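PDB 4RPC: putative alpha/beta hydrolase from Desulfitobacterium hafniense, which is of uncertain function but probably acts as a serine hydrolase of the alpha/beta hydrolase family, its natural substrate being unknown. Local coordinates for residues Val68-Thr73 with Ala102-Ile107; Leu52-Glu57 with Gly75-Ala80; Asp193-Asn198 with Leu223-Arg228; Ala30-Gln35 with Tyr93-Gly98. All coordinates share one frame; numbering follows the deposited sequence.

Contact 1: residues Val68-Thr73 with Ala102-Ile107; sequences VSVEET and AVEMAI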
# COMPACT_ATOMS: atom_id res chain seq x y z
N VAL A 68 11.02 8.32 -7.00
CA VAL A 68 10.82 9.10 -8.22
C VAL A 68 9.40 8.92 -8.76
O VAL A 68 8.74 9.86 -9.06
CB VAL A 68 11.83 8.73 -9.32
CG1 VAL A 68 11.65 9.61 -10.55
CG2 VAL A 68 13.26 8.92 -8.82
N SER A 69 8.94 7.69 -8.89
CA SER A 69 7.61 7.46 -9.35
C SER A 69 7.17 6.04 -9.01
O SER A 69 7.96 5.14 -8.75
CB SER A 69 7.57 7.60 -10.88
OG SER A 69 8.43 6.63 -11.43
N VAL A 70 5.87 5.84 -9.06
CA VAL A 70 5.33 4.54 -8.87
C VAL A 70 5.91 3.66 -9.91
O VAL A 70 6.29 2.55 -9.59
CB VAL A 70 3.78 4.54 -8.95
CG1 VAL A 70 3.24 3.13 -8.97
CG2 VAL A 70 3.16 5.36 -7.85
N GLU A 71 5.97 4.10 -11.18
CA GLU A 71 6.53 3.27 -12.28
C GLU A 71 8.00 2.81 -12.03
O GLU A 71 8.39 1.66 -12.30
CB GLU A 71 6.48 4.00 -13.65
CG GLU A 71 5.06 4.25 -14.20
CD GLU A 71 4.35 5.47 -13.60
OE1 GLU A 71 4.88 6.15 -12.69
OE2 GLU A 71 3.22 5.76 -14.05
N GLU A 72 8.83 3.74 -11.59
CA GLU A 72 10.23 3.39 -11.38
C GLU A 72 10.38 2.46 -10.14
O GLU A 72 11.10 1.46 -10.18
CB GLU A 72 11.06 4.63 -11.29
CG GLU A 72 12.54 4.35 -11.48
CD GLU A 72 13.32 5.63 -11.80
OE1 GLU A 72 12.90 6.36 -12.75
OE2 GLU A 72 14.33 5.88 -11.10
N THR A 73 9.63 2.71 -9.10
CA THR A 73 9.63 1.83 -7.92
C THR A 73 9.15 0.41 -8.29
O THR A 73 9.82 -0.61 -7.99
CB THR A 73 8.81 2.52 -6.82
OG1 THR A 73 9.56 3.63 -6.34
CG2 THR A 73 8.48 1.58 -5.67
N ALA A 102 1.54 -2.00 -6.31
CA ALA A 102 1.05 -3.36 -6.61
C ALA A 102 0.37 -3.39 -7.99
O ALA A 102 0.67 -4.24 -8.79
CB ALA A 102 0.06 -3.79 -5.55
N VAL A 103 -0.52 -2.42 -8.26
CA VAL A 103 -1.23 -2.38 -9.51
C VAL A 103 -0.26 -2.23 -10.64
O VAL A 103 -0.32 -2.93 -11.63
CB VAL A 103 -2.28 -1.25 -9.52
CG1 VAL A 103 -2.93 -1.10 -10.89
CG2 VAL A 103 -3.35 -1.54 -8.51
N GLU A 104 0.67 -1.30 -10.48
CA GLU A 104 1.69 -1.09 -11.51
C GLU A 104 2.49 -2.35 -11.79
O GLU A 104 2.90 -2.62 -12.95
CB GLU A 104 2.63 0.02 -11.10
CG GLU A 104 3.73 0.35 -12.06
CD GLU A 104 3.25 0.98 -13.31
OE1 GLU A 104 2.12 1.52 -13.35
OE2 GLU A 104 4.02 0.93 -14.28
N MSE A 105 2.79 -3.10 -10.75
CA MSE A 105 3.46 -4.39 -10.99
C MSE A 105 2.60 -5.35 -11.79
O MSE A 105 3.10 -6.07 -12.62
CB MSE A 105 3.90 -5.00 -9.67
CG MSE A 105 5.21 -4.26 -9.34
SE MSE A 105 5.73 -4.98 -7.62
CE MSE A 105 6.61 -6.52 -8.51
N ALA A 106 1.27 -5.32 -11.59
CA ALA A 106 0.37 -6.21 -12.34
C ALA A 106 0.27 -5.85 -13.80
O ALA A 106 -0.01 -6.69 -14.62
CB ALA A 106 -1.03 -6.24 -11.71
N ILE A 107 0.47 -4.58 -14.10
CA ILE A 107 0.37 -4.06 -15.45
C ILE A 107 1.65 -4.25 -16.27
O ILE A 107 1.58 -4.52 -17.45
CB ILE A 107 0.06 -2.56 -15.38
CG1 ILE A 107 -1.34 -2.32 -14.84
CG2 ILE A 107 0.34 -1.87 -16.72
CD1 ILE A 107 -1.60 -0.84 -14.62

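Contact 2: residues Leu52-Glu57 with Gly75-Ala80; sequences LIPELE and GKLGEA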
# COMPACT_ATOMS: atom_id res chain seq x y z
N LEU A 52 7.74 -11.49 0.94
CA LEU A 52 8.68 -10.53 0.42
C LEU A 52 8.21 -9.11 0.71
O LEU A 52 7.12 -8.71 0.27
CB LEU A 52 8.75 -10.76 -1.09
CG LEU A 52 9.00 -12.22 -1.52
CD1 LEU A 52 8.56 -12.46 -2.96
CD2 LEU A 52 10.47 -12.52 -1.32
N ILE A 53 9.04 -8.33 1.38
CA ILE A 53 8.65 -7.03 1.86
C ILE A 53 9.63 -5.95 1.43
O ILE A 53 10.73 -5.86 1.95
CB ILE A 53 8.51 -6.99 3.40
CG1 ILE A 53 7.78 -8.26 3.95
CG2 ILE A 53 7.78 -5.75 3.83
CD1 ILE A 53 8.69 -9.38 4.28
N PRO A 54 9.26 -5.13 0.45
CA PRO A 54 10.21 -4.10 0.07
C PRO A 54 10.25 -2.90 1.03
O PRO A 54 9.31 -2.67 1.77
CB PRO A 54 9.68 -3.63 -1.29
CG PRO A 54 8.25 -4.08 -1.35
CD PRO A 54 8.23 -5.34 -0.57
N GLU A 55 11.32 -2.13 1.00
CA GLU A 55 11.32 -0.77 1.54
C GLU A 55 11.09 0.21 0.42
O GLU A 55 11.80 0.17 -0.57
CB GLU A 55 12.67 -0.46 2.10
CG GLU A 55 13.05 -1.35 3.24
CD GLU A 55 14.44 -1.05 3.78
OE1 GLU A 55 15.15 -0.12 3.26
OE2 GLU A 55 14.77 -1.78 4.73
N LEU A 56 10.10 1.06 0.53
CA LEU A 56 9.97 2.14 -0.44
C LEU A 56 11.20 3.04 -0.31
O LEU A 56 11.79 3.18 0.76
CB LEU A 56 8.70 2.96 -0.18
CG LEU A 56 7.34 2.28 -0.39
CD1 LEU A 56 6.25 3.32 -0.19
CD2 LEU A 56 7.28 1.77 -1.79
N GLU A 57 11.64 3.59 -1.43
CA GLU A 57 12.79 4.49 -1.41
C GLU A 57 12.73 5.51 -0.30
O GLU A 57 11.71 6.12 -0.05
CB GLU A 57 12.98 5.19 -2.76
CG GLU A 57 13.43 4.24 -3.87
CD GLU A 57 12.29 3.46 -4.55
OE1 GLU A 57 11.14 3.57 -4.10
OE2 GLU A 57 12.55 2.78 -5.58
N GLY A 75 9.22 -0.95 -11.33
CA GLY A 75 10.29 -1.51 -12.17
C GLY A 75 11.45 -2.04 -11.33
O GLY A 75 11.86 -3.20 -11.44
N LYS A 76 11.96 -1.23 -10.43
CA LYS A 76 13.04 -1.72 -9.55
C LYS A 76 12.69 -2.95 -8.71
O LYS A 76 13.50 -3.85 -8.51
CB LYS A 76 13.55 -0.55 -8.72
CG LYS A 76 14.38 0.38 -9.63
CD LYS A 76 14.58 1.71 -8.99
CE LYS A 76 15.36 1.57 -7.69
NZ LYS A 76 14.93 2.67 -6.79
N LEU A 77 11.44 -3.02 -8.27
CA LEU A 77 10.97 -4.13 -7.46
C LEU A 77 10.90 -5.40 -8.29
O LEU A 77 11.18 -6.51 -7.80
CB LEU A 77 9.56 -3.80 -6.94
CG LEU A 77 8.93 -4.58 -5.83
CD1 LEU A 77 9.97 -4.92 -4.78
CD2 LEU A 77 7.79 -3.75 -5.24
N GLY A 78 10.46 -5.25 -9.53
CA GLY A 78 10.43 -6.37 -10.47
C GLY A 78 11.86 -6.89 -10.67
O GLY A 78 12.08 -8.11 -10.80
N GLU A 79 12.83 -6.01 -10.68
CA GLU A 79 14.22 -6.49 -10.82
C GLU A 79 14.68 -7.21 -9.56
O GLU A 79 15.51 -8.09 -9.64
CB GLU A 79 15.16 -5.34 -11.10
CG GLU A 79 14.87 -4.74 -12.46
CD GLU A 79 15.76 -3.55 -12.77
OE1 GLU A 79 15.55 -2.44 -12.21
OE2 GLU A 79 16.65 -3.75 -13.60
N ALA A 80 14.18 -6.82 -8.39
CA ALA A 80 14.63 -7.45 -7.16
C ALA A 80 14.02 -8.80 -7.10
O ALA A 80 14.67 -9.72 -6.65
CB ALA A 80 14.30 -6.64 -5.92

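Contact 3: residues Asp193-Asn198 with Leu223-Arg228; sequences DLKAKN and LAEISR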
# COMPACT_ATOMS: atom_id res chain seq x y z
N ASP A 193 -1.22 8.23 -12.40
CA ASP A 193 -2.49 8.30 -13.08
C ASP A 193 -2.81 6.97 -13.78
O ASP A 193 -2.30 6.67 -14.85
CB ASP A 193 -2.42 9.48 -14.04
CG ASP A 193 -3.72 9.75 -14.78
OD1 ASP A 193 -4.75 9.10 -14.55
OD2 ASP A 193 -3.67 10.62 -15.65
N LEU A 194 -3.63 6.16 -13.13
CA LEU A 194 -3.92 4.80 -13.61
C LEU A 194 -4.86 4.78 -14.83
O LEU A 194 -4.66 4.02 -15.73
CB LEU A 194 -4.55 3.99 -12.49
CG LEU A 194 -5.00 2.58 -12.81
CD1 LEU A 194 -3.82 1.83 -13.36
CD2 LEU A 194 -5.57 1.92 -11.56
N LYS A 195 -5.87 5.65 -14.85
CA LYS A 195 -6.81 5.70 -15.96
C LYS A 195 -6.09 5.91 -17.27
O LYS A 195 -6.43 5.26 -18.26
CB LYS A 195 -7.84 6.83 -15.76
CG LYS A 195 -8.85 6.96 -16.89
CD LYS A 195 -10.28 7.12 -16.36
CE LYS A 195 -11.24 7.57 -17.46
NZ LYS A 195 -11.16 6.69 -18.67
N ALA A 196 -5.07 6.78 -17.25
CA ALA A 196 -4.35 7.19 -18.45
C ALA A 196 -3.60 6.06 -19.11
O ALA A 196 -3.24 6.17 -20.27
CB ALA A 196 -3.38 8.32 -18.15
N LYS A 197 -3.32 5.00 -18.36
CA LYS A 197 -2.58 3.88 -18.90
C LYS A 197 -3.40 2.98 -19.82
O LYS A 197 -2.83 2.26 -20.60
CB LYS A 197 -2.02 3.06 -17.77
CG LYS A 197 -1.01 3.89 -17.02
CD LYS A 197 -0.28 3.08 -16.02
CE LYS A 197 0.66 3.98 -15.25
NZ LYS A 197 1.95 4.02 -15.96
N ASN A 198 -4.72 3.02 -19.73
CA ASN A 198 -5.55 2.10 -20.47
C ASN A 198 -5.07 0.66 -20.25
O ASN A 198 -4.83 -0.08 -21.20
CB ASN A 198 -5.55 2.44 -21.95
CG ASN A 198 -6.54 1.59 -22.71
OD1 ASN A 198 -7.58 1.25 -22.17
ND2 ASN A 198 -6.20 1.18 -23.94
N LEU A 223 -10.97 0.16 -11.23
CA LEU A 223 -10.30 -1.14 -11.10
C LEU A 223 -11.07 -2.25 -11.80
O LEU A 223 -10.47 -3.18 -12.34
CB LEU A 223 -10.14 -1.47 -9.63
CG LEU A 223 -9.31 -0.45 -8.87
CD1 LEU A 223 -9.47 -0.64 -7.37
CD2 LEU A 223 -7.86 -0.52 -9.30
N ALA A 224 -12.39 -2.14 -11.79
CA ALA A 224 -13.24 -3.10 -12.44
C ALA A 224 -13.07 -3.14 -13.97
O ALA A 224 -13.15 -4.21 -14.54
CB ALA A 224 -14.69 -2.81 -12.09
N GLU A 225 -12.87 -2.00 -14.62
CA GLU A 225 -12.60 -2.01 -16.05
C GLU A 225 -11.17 -2.43 -16.38
O GLU A 225 -10.88 -2.87 -17.48
CB GLU A 225 -12.92 -0.67 -16.68
CG GLU A 225 -11.91 0.44 -16.43
CD GLU A 225 -12.38 1.80 -16.94
OE1 GLU A 225 -13.40 1.82 -17.65
OE2 GLU A 225 -11.75 2.85 -16.63
N ILE A 226 -10.28 -2.35 -15.41
CA ILE A 226 -8.92 -2.81 -15.60
C ILE A 226 -8.80 -4.35 -15.50
O ILE A 226 -8.06 -4.97 -16.29
CB ILE A 226 -7.99 -2.07 -14.60
CG1 ILE A 226 -7.84 -0.66 -15.10
CG2 ILE A 226 -6.59 -2.70 -14.49
CD1 ILE A 226 -6.96 0.15 -14.24
N SER A 227 -9.47 -4.97 -14.53
CA SER A 227 -9.31 -6.40 -14.35
C SER A 227 -10.06 -7.11 -15.49
O SER A 227 -11.09 -6.68 -15.88
CB SER A 227 -9.81 -6.90 -12.98
OG SER A 227 -9.39 -8.27 -12.77
N ARG A 228 -9.47 -8.16 -16.05
CA ARG A 228 -10.20 -9.09 -16.91
C ARG A 228 -11.14 -10.02 -16.11
O ARG A 228 -11.72 -10.92 -16.69
CB ARG A 228 -9.23 -10.00 -17.69
CG ARG A 228 -8.08 -9.31 -18.41
CD ARG A 228 -7.56 -10.17 -19.57
NE ARG A 228 -7.06 -9.33 -20.69
CZ ARG A 228 -5.79 -8.94 -20.86
NH1 ARG A 228 -4.82 -9.30 -20.01
NH2 ARG A 228 -5.47 -8.18 -21.89

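Contact 4: residues Ala30-Gln35 with Tyr93-Gly98; sequences AGFYWQ and YGVSLG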
# COMPACT_ATOMS: atom_id res chain seq x y z
N ALA A 30 3.36 5.37 1.91
CA ALA A 30 4.15 6.55 2.20
C ALA A 30 4.18 6.84 3.70
O ALA A 30 3.16 6.92 4.35
CB ALA A 30 3.58 7.76 1.48
N GLY A 31 5.37 7.06 4.23
CA GLY A 31 5.59 7.35 5.64
C GLY A 31 5.69 6.14 6.53
O GLY A 31 6.00 6.31 7.70
N PHE A 32 5.40 4.95 6.03
CA PHE A 32 5.35 3.72 6.86
C PHE A 32 6.71 3.08 6.84
O PHE A 32 7.63 3.62 6.22
CB PHE A 32 4.27 2.75 6.36
CG PHE A 32 2.87 3.28 6.45
CD1 PHE A 32 2.59 4.51 7.03
CD2 PHE A 32 1.79 2.49 6.05
CE1 PHE A 32 1.27 4.94 7.19
CE2 PHE A 32 0.49 2.92 6.18
CZ PHE A 32 0.23 4.15 6.73
N TYR A 33 6.85 1.94 7.51
CA TYR A 33 8.10 1.23 7.55
C TYR A 33 7.84 -0.24 7.39
O TYR A 33 6.93 -0.76 7.98
CB TYR A 33 8.77 1.48 8.91
CG TYR A 33 10.19 0.99 9.02
CD1 TYR A 33 11.11 1.27 8.02
CD2 TYR A 33 10.63 0.28 10.15
CE1 TYR A 33 12.43 0.86 8.10
CE2 TYR A 33 11.95 -0.14 10.25
CZ TYR A 33 12.86 0.13 9.21
OH TYR A 33 14.17 -0.29 9.24
N TRP A 34 8.65 -0.92 6.61
CA TRP A 34 8.45 -2.31 6.28
C TRP A 34 8.32 -3.20 7.52
O TRP A 34 7.49 -4.09 7.52
CB TRP A 34 9.59 -2.84 5.41
CG TRP A 34 10.86 -3.12 6.18
CD1 TRP A 34 11.85 -2.25 6.45
CD2 TRP A 34 11.26 -4.37 6.76
NE1 TRP A 34 12.84 -2.86 7.17
CE2 TRP A 34 12.50 -4.18 7.37
CE3 TRP A 34 10.67 -5.64 6.82
CZ2 TRP A 34 13.19 -5.20 8.04
CZ3 TRP A 34 11.36 -6.68 7.51
CH2 TRP A 34 12.60 -6.44 8.10
N GLN A 35 9.07 -2.90 8.57
CA GLN A 35 9.23 -3.81 9.68
C GLN A 35 8.15 -3.64 10.68
O GLN A 35 7.95 -4.53 11.48
CB GLN A 35 10.58 -3.61 10.36
CG GLN A 35 11.07 -4.79 11.19
CD GLN A 35 12.44 -4.50 11.77
OE1 GLN A 35 12.76 -3.37 12.09
NE2 GLN A 35 13.26 -5.53 11.91
N TYR A 93 -0.28 -7.56 -1.37
CA TYR A 93 -1.07 -6.69 -0.56
C TYR A 93 -0.34 -5.36 -0.58
O TYR A 93 0.87 -5.30 -0.41
CB TYR A 93 -1.24 -7.24 0.86
CG TYR A 93 -1.83 -6.22 1.78
CD1 TYR A 93 -3.19 -6.08 1.93
CD2 TYR A 93 -1.00 -5.31 2.45
CE1 TYR A 93 -3.72 -5.12 2.76
CE2 TYR A 93 -1.53 -4.35 3.28
CZ TYR A 93 -2.90 -4.26 3.42
OH TYR A 93 -3.38 -3.29 4.28
N GLY A 94 -1.05 -4.29 -0.87
CA GLY A 94 -0.45 -3.00 -0.81
C GLY A 94 -1.36 -2.05 -0.13
O GLY A 94 -2.57 -2.03 -0.39
N VAL A 95 -0.78 -1.27 0.77
CA VAL A 95 -1.56 -0.30 1.49
C VAL A 95 -1.16 1.07 1.02
O VAL A 95 0.02 1.40 0.95
CB VAL A 95 -1.43 -0.43 3.04
CG1 VAL A 95 0.00 -0.22 3.50
CG2 VAL A 95 -2.36 0.57 3.74
N SER A 96 -2.17 1.84 0.65
CA SER A 96 -2.03 3.23 0.24
C SER A 96 -1.17 3.33 -1.01
O SER A 96 -1.47 2.68 -2.02
CB SER A 96 -1.49 4.05 1.43
OG SER A 96 -1.91 5.41 1.33
N LEU A 97 -0.11 4.13 -0.98
CA LEU A 97 0.80 4.13 -2.11
C LEU A 97 1.22 2.73 -2.53
O LEU A 97 1.44 2.47 -3.70
CB LEU A 97 2.06 4.86 -1.74
CG LEU A 97 3.16 4.92 -2.78
CD1 LEU A 97 2.67 5.49 -4.08
CD2 LEU A 97 4.30 5.77 -2.17
N GLY A 98 1.33 1.84 -1.55
CA GLY A 98 1.78 0.52 -1.84
C GLY A 98 0.78 -0.20 -2.74
O GLY A 98 1.17 -1.10 -3.45

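Contact 1: residues Val68-Thr73 with Ala102-Ile107
V70, E71 and E104 join the start of helix 70-83 to the middle of helix 97-108. In this alpha/beta hydrolase fold the second helix leads away from the probable nucleophile elbow. The tight part is the packing of V70 on the E104 methylenes. V70 sets CG1 against the E104 side chain at its root, and CG1 lies 3.8 Å from E104 CB. The branch is carried there because CG1 stands anti to the V70 backbone N (chi1 171°). CG2 of V70 packs on L97; the V70 side chain also touches S100 of the same helix. The carboxylate of E104 is buried and bends back over the first turn of the other helix. Its OE2 lies 3.5 Å from the methylene carbon E71 CG, a packing contact and not a polar bond.

The other side is looser. The E71 and E104 side chains cross at about a right angle, with their carboxylate planes 61° apart. E71 OE2 and E104 OE1 are 4.4 Å from each other. This approach of like charges is probably eased by K197, which forms a salt bridge with E71 and a weak, long ion pair with E104. Y192 OH is hydrogen-bonded to E104 OE1. E72 is exposed and turns away from helix 97-108. S69 is the N-cap of helix 70-83: S69 OG accepts from E72 N at 2.9 Å.

Contact 2: residues Leu52-Glu57 with Gly75-Ala80
E57 OE2 accepts a hydrogen bond from K76 NZ at 2.7 Å, and the pair forms a salt bridge. It ties the loop after strand 50-54 to helix 70-83, one of the helices packed on the central sheet of the alpha/beta hydrolase fold. The lysine comes to the lone pair of OE2 that faces away from OE1. OE1 is hydrogen-bonded to T73 OG1, one turn earlier on the same helix. With both oxygens engaged by one helix, the rotation of the carboxylate is probably well fixed. Both chains bend to meet. E57 turns at chi2 (84°), and K76 runs extended before turning at chi3 (62°). They cross at a slant. E57 CG also lies 3.6 Å from K76 NZ, so the ammonium group rests beside the methylene as well as the acid. E65 is a further, weak and distant ionic partner of K76. This end of the contact is only partly buried.

The other end is apolar and buried. P54 closes the strand and offers its ring to L77, whose side chain reaches inward from the helix. L13 touches both residues. L25 lies against P54 from the adjacent strand 23-27, while I27 of that strand meets L77. The ring and the leucine cross at about a right angle. L77 CD1 comes to 3.7 Å from P54 CB. The fork of the leucine straddles the next ring carbon: P54 CG is 3.9 Å from L77 CD1 and 3.9 Å from L77 CD2.

Contact 3: residues Asp193-Asn198 with Leu223-Arg228
L194 reaches into the contact and meets the tip of I226. Its CB stands back, 4.9 Å from I226 CD1. The next atom, CG, lies anti to the backbone N (chi1 177°), and this torsion sends the branched end across to helix 220-226. There L194 CG comes to 3.4 Å from I226 CD1, tighter than a usual carbon contact. The two methyls of the leucine spread around the same carbon. L194 CD1 is 3.7 Å from I226 CD1 and also turns to V103 and I107 on helix 97-108. L194 CD2 is 3.5 Å from I226 CD1, again a close fit. L194 CD2 also meets another helix residue, with L223 CD2 4.0 Å away. The two leucines cross at about a right angle, whereas L194 and I226 approach tip to tip. I226 is extended at chi2 (-179°), which puts CD1 at the far end of its chain.

The apolar part is buried. Beside it the charged pair is exposed and loose: K195 NZ and E225 OE2 are 4.4 Å apart, too far for a salt bridge. R200 gives the helix end a firmer tie, with a hydrogen bond from its NH1 to the carbonyl O of E225.

Segment 193-198 belongs to the chain that returns from helix 179-191 to strand 204-210. Helix 220-226 links that strand to its parallel neighbour 232-236. The contact thus packs the incoming loop against the helix of a beta-alpha-beta crossover at one edge of the alpha/beta hydrolase sheet.

Contact 4: residues Ala30-Gln35 with Tyr93-Gly98
The F32 ring meets V95 at its edge. V95 CG1 lies near the ring plane, 4.1 Å from F32 CD2, and the two side chains cross at about a right angle. V95 CG1 sits between the backbone N and the carbonyl carbon (chi1 61°), which turns this methyl to the ring. The next two aromatic residues face other partners. The Y33 ring has W34 CD1 over one face, offset toward its rim, and stacks with Y174. Q35 CB lies above the centre of the W34 ring, which also stacks with H14.

At the other end A30 packs on L97. The A30 backbone N is 3.9 Å from L97 CB, and A30 CB is 4.2 Å from L97 CD2. A185 of helix 179-191 touches both residues.

G94, S96 and G98 fit the GxSxG pattern of a nucleophile elbow between strand 88-95 and helix 97-108. S96 has a positive phi (62°), as expected at such a strained turn. Its OG is hydrogen-bonded to Q122 and weakly to H241. The elbow would make S96 the probable nucleophile. A30 N lies 4.7 Å from L97 N. In relatives the oxyanion hole is built from the corresponding amides, so the apolar packing here is consistent with holding two such donors side by side.

Contact 4 lies nearest the centre of the chain and holds the likely nucleophile elbow. Contacts 1 and 2 share helix 70-83, and their centres are about 10 Å apart. One place they meet is M105 SE, 3.4 Å from L77 CD2. Contact 1 also reaches the elbow helix, with V70 CG2 3.8 Å from L97 CD1. L56 CD1 of contact 2 lies 3.7 Å from L97 CD2. Both contacts thus pack on L97, the residue after the probable nucleophile S96. Contact 3 is more remote, about 21 Å from contact 4 between centres. It connects through contact 1, where I107 CD1 lies 3.7 Å from L194 CD1 and E71 OE2 makes a salt bridge to K197 NZ at 2.9 Å.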